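Local coordinates for protein lombricine kinase (Urechis caupo, PDB 3JPZ) that catalyses the reversible transfer of a phosphoryl group between ATP and the guanidino compound lombricine, at residues S153-G158 against F240-N245; S226-K229 against A235-E238. All blocks are in the same frame, centred on the assembly; numbering follows the deposited sequence. Where two conformers were deposited one is given.

Contact 1: residues S153-G158 against F240-N245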
ATOM      1  N   SER A 153       4.339  28.497 -25.222  0.50 45.48           N
ATOM      2  CA  SER A 153       4.936  29.818 -25.078  0.50 42.98           C
ATOM      3  C   SER A 153       3.883  30.791 -24.572  0.50 41.95           C
ATOM      4  O   SER A 153       2.829  30.378 -24.092  0.50 38.49           O
ATOM      5  CB  SER A 153       5.509  30.303 -26.410  0.50 45.86           C
ATOM      6  OG  SER A 153       4.475  30.633 -27.320  0.50 46.04           O
ATOM      7  N   GLY A 154       4.169  32.083 -24.685  1.00 38.25           N
ATOM      8  CA  GLY A 154       3.236  33.103 -24.248  1.00 49.64           C
ATOM      9  C   GLY A 154       2.943  33.012 -22.766  1.00 48.31           C
ATOM     10  O   GLY A 154       3.856  32.861 -21.953  1.00 47.77           O
ATOM     11  N   ASP A 155       1.666  33.106 -22.407  1.00 29.25           N
ATOM     12  CA  ASP A 155       1.276  33.045 -21.004  1.00 43.01           C
ATOM     13  C   ASP A 155       1.253  31.602 -20.501  1.00 39.31           C
ATOM     14  O   ASP A 155       0.934  31.349 -19.343  1.00 37.89           O
ATOM     15  CB  ASP A 155      -0.091  33.693 -20.788  1.00 31.57           C
ATOM     16  CG  ASP A 155      -1.215  32.848 -21.316  1.00 48.21           C
ATOM     17  OD1 ASP A 155      -1.043  32.258 -22.401  1.00 50.89           O
ATOM     18  OD2 ASP A 155      -2.262  32.770 -20.645  1.00 53.95           O
ATOM     19  N   LEU A 156       1.583  30.657 -21.377  1.00 36.13           N
ATOM     20  CA  LEU A 156       1.692  29.256 -20.976  1.00 32.81           C
ATOM     21  C   LEU A 156       3.149  28.832 -20.870  1.00 35.58           C
ATOM     22  O   LEU A 156       3.447  27.657 -20.692  1.00 33.43           O
ATOM     23  CB  LEU A 156       0.951  28.345 -21.954  1.00 27.11           C
ATOM     24  CG  LEU A 156      -0.573  28.514 -21.996  1.00 30.33           C
ATOM     25  CD1 LEU A 156      -1.198  27.476 -22.917  1.00 24.47           C
ATOM     26  CD2 LEU A 156      -1.171  28.415 -20.603  1.00 44.25           C
ATOM     27  N   SER A 157       4.056  29.795 -20.983  1.00 33.30           N
ATOM     28  CA  SER A 157       5.458  29.529 -20.721  1.00 49.40           C
ATOM     29  C   SER A 157       5.615  29.237 -19.232  1.00 38.37           C
ATOM     30  O   SER A 157       5.074  29.945 -18.377  1.00 27.28           O
ATOM     31  CB  SER A 157       6.325  30.716 -21.137  1.00 56.66           C
ATOM     32  OG  SER A 157       6.203  30.969 -22.524  1.00 55.31           O
ATOM     33  N   GLY A 158       6.338  28.176 -18.919  1.00 27.96           N
ATOM     34  CA  GLY A 158       6.484  27.766 -17.538  1.00 47.37           C
ATOM     35  C   GLY A 158       7.683  26.875 -17.321  1.00 39.77           C
ATOM     36  O   GLY A 158       8.492  26.656 -18.229  1.00 24.49           O
ATOM     37  N   PHE A 240      -7.910  27.274 -19.838  1.00 17.19           N
ATOM     38  CA  PHE A 240      -8.072  25.848 -19.634  1.00 16.84           C
ATOM     39  C   PHE A 240      -8.090  25.086 -20.964  1.00 21.35           C
ATOM     40  O   PHE A 240      -7.282  24.190 -21.192  1.00 16.33           O
ATOM     41  CB  PHE A 240      -9.380  25.644 -18.871  1.00 15.14           C
ATOM     42  CG  PHE A 240      -9.705  24.223 -18.561  1.00 18.72           C
ATOM     43  CD1 PHE A 240      -9.128  23.583 -17.472  1.00 21.67           C
ATOM     44  CD2 PHE A 240     -10.637  23.538 -19.324  1.00 17.85           C
ATOM     45  CE1 PHE A 240      -9.456  22.269 -17.169  1.00 12.98           C
ATOM     46  CE2 PHE A 240     -10.966  22.235 -19.025  1.00 13.58           C
ATOM     47  CZ  PHE A 240     -10.369  21.597 -17.942  1.00 13.02           C
ATOM     48  N   GLY A 241      -9.019  25.451 -21.839  1.00 21.78           N
ATOM     49  CA  GLY A 241      -9.172  24.778 -23.115  1.00 27.53           C
ATOM     50  C   GLY A 241      -8.034  25.091 -24.068  1.00 25.96           C
ATOM     51  O   GLY A 241      -7.608  24.241 -24.840  1.00 24.56           O
ATOM     52  N   ARG A 242      -7.550  26.323 -24.021  1.00 26.72           N
ATOM     53  CA  ARG A 242      -6.423  26.721 -24.848  1.00 38.35           C
ATOM     54  C   ARG A 242      -5.201  25.882 -24.487  1.00 31.42           C
ATOM     55  O   ARG A 242      -4.490  25.387 -25.360  1.00 21.27           O
ATOM     56  CB  ARG A 242      -6.128  28.208 -24.652  1.00 33.46           C
ATOM     57  CG  ARG A 242      -4.891  28.695 -25.390  1.00 35.58           C
ATOM     58  CD  ARG A 242      -4.956  30.197 -25.632  1.00 48.80           C
ATOM     59  NE  ARG A 242      -5.201  30.943 -24.400  1.00 33.46           N
ATOM     60  CZ  ARG A 242      -4.272  31.201 -23.488  1.00 30.68           C
ATOM     61  NH1 ARG A 242      -3.035  30.762 -23.662  1.00 34.87           N
ATOM     62  NH2 ARG A 242      -4.582  31.891 -22.398  1.00 28.22           N
ATOM     63  N   GLY A 243      -4.975  25.709 -23.191  1.00 17.97           N
ATOM     64  CA  GLY A 243      -3.850  24.933 -22.708  1.00 32.66           C
ATOM     65  C   GLY A 243      -3.977  23.458 -23.048  1.00 36.69           C
ATOM     66  O   GLY A 243      -3.014  22.819 -23.467  1.00 17.87           O
ATOM     67  N   LEU A 244      -5.172  22.910 -22.873  1.00 20.46           N
ATOM     68  CA  LEU A 244      -5.367  21.490 -23.093  1.00 25.05           C
ATOM     69  C   LEU A 244      -5.095  21.160 -24.552  1.00 19.54           C
ATOM     70  O   LEU A 244      -4.332  20.244 -24.854  1.00 26.39           O
ATOM     71  CB  LEU A 244      -6.783  21.078 -22.709  1.00 15.97           C
ATOM     72  CG  LEU A 244      -6.993  20.788 -21.219  1.00 17.63           C
ATOM     73  CD1 LEU A 244      -8.474  20.766 -20.886  1.00 14.53           C
ATOM     74  CD2 LEU A 244      -6.328  19.480 -20.815  1.00 18.93           C
ATOM     75  N   ASN A 245      -5.710  21.930 -25.447  1.00 19.06           N
ATOM     76  CA  ASN A 245      -5.560  21.723 -26.886  1.00 31.55           C
ATOM     77  C   ASN A 245      -4.117  21.921 -27.333  1.00 31.31           C
ATOM     78  O   ASN A 245      -3.632  21.229 -28.228  1.00 26.70           O
ATOM     79  CB  ASN A 245      -6.478  22.675 -27.662  1.00 45.31           C
ATOM     80  CG  ASN A 245      -7.951  22.279 -27.581  1.00 26.75           C
ATOM     81  OD1 ASN A 245      -8.288  21.139 -27.271  1.00 35.45           O
ATOM     82  ND2 ASN A 245      -8.834  23.225 -27.874  1.00 25.18           N
TER

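Contact 2: residues S226-K229 against A235-E238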
ATOM      1  N   SER A 226      -6.521  25.140 -14.379  1.00 13.04           N
ATOM      2  CA  SER A 226      -6.488  26.559 -14.660  1.00 13.52           C
ATOM      3  C   SER A 226      -7.146  27.319 -13.514  1.00 15.41           C
ATOM      4  O   SER A 226      -8.163  26.877 -12.980  1.00 13.86           O
ATOM      5  CB  SER A 226      -7.209  26.860 -15.970  1.00 14.78           C
ATOM      6  OG  SER A 226      -7.254  28.249 -16.199  1.00 13.82           O
ATOM      7  N   MET A 227      -6.564  28.460 -13.141  1.00 16.30           N
ATOM      8  CA  MET A 227      -7.013  29.202 -11.969  1.00 13.04           C
ATOM      9  C   MET A 227      -6.637  30.686 -12.018  1.00 17.54           C
ATOM     10  O   MET A 227      -5.646  31.078 -12.655  1.00 15.82           O
ATOM     11  CB  MET A 227      -6.399  28.579 -10.718  1.00 13.01           C
ATOM     12  CG  MET A 227      -4.881  28.677 -10.686  1.00 40.43           C
ATOM     13  SD  MET A 227      -4.138  27.838  -9.279  1.00 54.03           S
ATOM     14  CE  MET A 227      -4.439  26.125  -9.715  1.00 19.44           C
ATOM     15  N   GLN A 228      -7.446  31.496 -11.333  1.00 19.87           N
ATOM     16  CA  GLN A 228      -7.202  32.919 -11.137  1.00 20.75           C
ATOM     17  C   GLN A 228      -7.916  33.362  -9.873  1.00 22.87           C
ATOM     18  O   GLN A 228      -8.952  32.818  -9.518  1.00 18.45           O
ATOM     19  CB  GLN A 228      -7.781  33.761 -12.277  1.00 22.08           C
ATOM     20  CG  GLN A 228      -7.120  33.609 -13.620  1.00 29.78           C
ATOM     21  CD  GLN A 228      -7.670  34.581 -14.650  1.00 35.40           C
ATOM     22  OE1 GLN A 228      -7.112  34.719 -15.739  1.00 34.11           O
ATOM     23  NE2 GLN A 228      -8.768  35.271 -14.307  1.00 17.18           N
ATOM     24  N   LYS A 229      -7.382  34.374  -9.210  1.00 19.25           N
ATOM     25  CA  LYS A 229      -8.140  35.051  -8.171  1.00 20.56           C
ATOM     26  C   LYS A 229      -9.209  35.844  -8.897  1.00 21.73           C
ATOM     27  O   LYS A 229      -9.049  36.143 -10.076  1.00 18.64           O
ATOM     28  CB  LYS A 229      -7.250  36.001  -7.377  1.00 15.44           C
ATOM     29  CG  LYS A 229      -5.881  35.448  -7.013  1.00 28.22           C
ATOM     30  CD  LYS A 229      -4.837  36.557  -7.014  1.00 55.91           C
ATOM     31  CE  LYS A 229      -5.296  37.780  -6.226  1.00 65.01           C
ATOM     32  NZ  LYS A 229      -4.604  39.017  -6.679  1.00 63.38           N
ATOM     33  N   ALA A 235     -12.511  33.482 -18.328  1.00 14.83           N
ATOM     34  CA  ALA A 235     -11.097  33.603 -18.628  1.00 23.71           C
ATOM     35  C   ALA A 235     -10.378  32.329 -18.198  1.00 24.36           C
ATOM     36  O   ALA A 235      -9.476  31.861 -18.882  1.00 14.62           O
ATOM     37  CB  ALA A 235     -10.512  34.814 -17.922  1.00 21.49           C
ATOM     38  N   VAL A 236     -10.797  31.764 -17.070  1.00 16.42           N
ATOM     39  CA  VAL A 236     -10.182  30.555 -16.534  1.00 13.34           C
ATOM     40  C   VAL A 236     -10.423  29.364 -17.445  1.00 13.58           C
ATOM     41  O   VAL A 236      -9.543  28.521 -17.637  1.00 14.22           O
ATOM     42  CB  VAL A 236     -10.739  30.210 -15.134  1.00 12.88           C
ATOM     43  CG1 VAL A 236     -10.244  28.834 -14.701  1.00 12.81           C
ATOM     44  CG2 VAL A 236     -10.328  31.260 -14.135  1.00 12.75           C
ATOM     45  N   PHE A 237     -11.625  29.304 -18.003  1.00 14.06           N
ATOM     46  CA  PHE A 237     -11.999  28.238 -18.912  1.00 16.07           C
ATOM     47  C   PHE A 237     -11.271  28.438 -20.242  1.00 14.13           C
ATOM     48  O   PHE A 237     -10.875  27.473 -20.891  1.00 15.20           O
ATOM     49  CB  PHE A 237     -13.515  28.247 -19.126  1.00 13.47           C
ATOM     50  CG  PHE A 237     -14.031  27.083 -19.936  1.00 17.22           C
ATOM     51  CD1 PHE A 237     -13.686  25.785 -19.611  1.00 14.61           C
ATOM     52  CD2 PHE A 237     -14.888  27.297 -21.004  1.00 14.21           C
ATOM     53  CE1 PHE A 237     -14.175  24.720 -20.345  1.00 17.26           C
ATOM     54  CE2 PHE A 237     -15.379  26.239 -21.744  1.00 13.90           C
ATOM     55  CZ  PHE A 237     -15.023  24.949 -21.414  1.00 13.69           C
ATOM     56  N   GLU A 238     -11.101  29.697 -20.639  1.00 15.87           N
ATOM     57  CA  GLU A 238     -10.484  30.014 -21.927  1.00 17.53           C
ATOM     58  C   GLU A 238      -9.056  29.512 -21.958  1.00 22.19           C
ATOM     59  O   GLU A 238      -8.602  28.950 -22.953  1.00 24.92           O
ATOM     60  CB  GLU A 238     -10.491  31.526 -22.178  1.00 15.39           C
ATOM     61  CG  GLU A 238     -10.034  31.924 -23.590  1.00 16.84           C
ATOM     62  CD  GLU A 238      -8.520  31.849 -23.803  1.00 27.33           C
ATOM     63  OE1 GLU A 238      -7.746  32.024 -22.828  1.00 17.61           O
ATOM     64  OE2 GLU A 238      -8.105  31.632 -24.966  1.00 32.00           O
TER

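Contact 1: residues S153-G158 against F240-N245
Leu156 and Gly243 bring the two backbones to their nearest approach, 7.2 Å between their CA atoms, where the short 3-10 turn at Asp155-Leu156 meets helix 233-252. The turn lies in the loop that joins helix 135-149 to strand 158-162. Glycine at 243 leaves the helix surface bare, and Leu156 uses this: its CD1 rests against Gly243 CA at 3.7 Å, a buried apolar fit. Leu156 CG also lies 3.7 Å from Arg242 NH1, oblique to the guanidinium, which places the leucine beside the charged group.

That group pairs with Asp155, the two side chains reaching for each other from opposite directions. Arg242 offers both terminal nitrogens end-on: NH1 to Asp155 OD1 at 2.8 Å and NH2 to OD2 at 3.0 Å, both on the syn sides of the carboxylate. The second bond is the straighter, at 166° against 144°, and the two flat groups are twisted 35° apart instead of coplanar. A bend at chi3 of Arg242 turns its end toward the loop. Asp155 OD2 also forms a salt bridge with Arg239, and Arg242 NE one with Glu238. The chemistry is thus a small network of alternating charges, which probably holds both groups ionised and fixes the rotation of the guanidinium while the loop lies against the helix.

Contact 2: residues S226-K229 against A235-E238
Ser226 and Val236 join the end of strand 222-229 to the first turns of helix 233-252, a strand-turn-helix unit in which the helix folds back over the antiparallel sheet of the phosphagen kinase catalytic domain. Met227 and Val236 have the nearest CA atoms, 5.7 Å apart. Side chains alternate along the strand: those of Ser226 and Gln228 set out toward the helix, while Met227 points away and touches Arg117, an ADP-binding residue.

The van der Waals contacts centre on Val236, whose two branches divide the strand between them. CG1 lies against polar atoms of Ser226, 3.4 Å from Ser226 OG and close to the Ser226 carbonyl oxygen, while CG2 makes the apolar contact, with Gln228 CB and CG each at 4.0 Å. Gln228 and the valine run antiparallel alongside each other, and it is the glutamine methylenes that meet CG2. A beta-branched residue suits this place, since it spreads two methyls over the sheet; Cys116 and Ile118 of strand 113-122 touch it as well. Farther out, the small CB of Ala235 leaves room for the Gln228 amide, with NE2 at 4.0 Å.

Polar contacts are fewer. The extended Gln228 chain carries OE1 to a hydrogen bond with Arg239, one turn on from Ala235. Serine suits its place because a short side chain brings a hydroxyl straight to the helix backbone: with OG anti to the backbone N (chi1 176°), Ser226 OG donates to Val236 O at 2.7 Å, meeting a lone pair in the carbonyl plane with a C=O...OG angle of 126°.

Along the chain the order is 153-158, 226-229, 235-238 and 240-245, so the local turn of contact 2 falls within the much longer excursion that contact 1 closes. Both contacts use helix 233-252 and lie in the catalytic domain, their centres 11 Å apart. They meet directly where Phe240 CB packs on Ser226 CB at 3.8 Å. Arg239, between the two helix segments, bonds to Asp155 of contact 1 through NH2 and to Gln228 of contact 2 through NH1. One helix therefore ties the inner strand 222-229, next to the nucleotide-binding strand 113-122, to the loop leading into strand 158-162, outermost of the sheet within this chain.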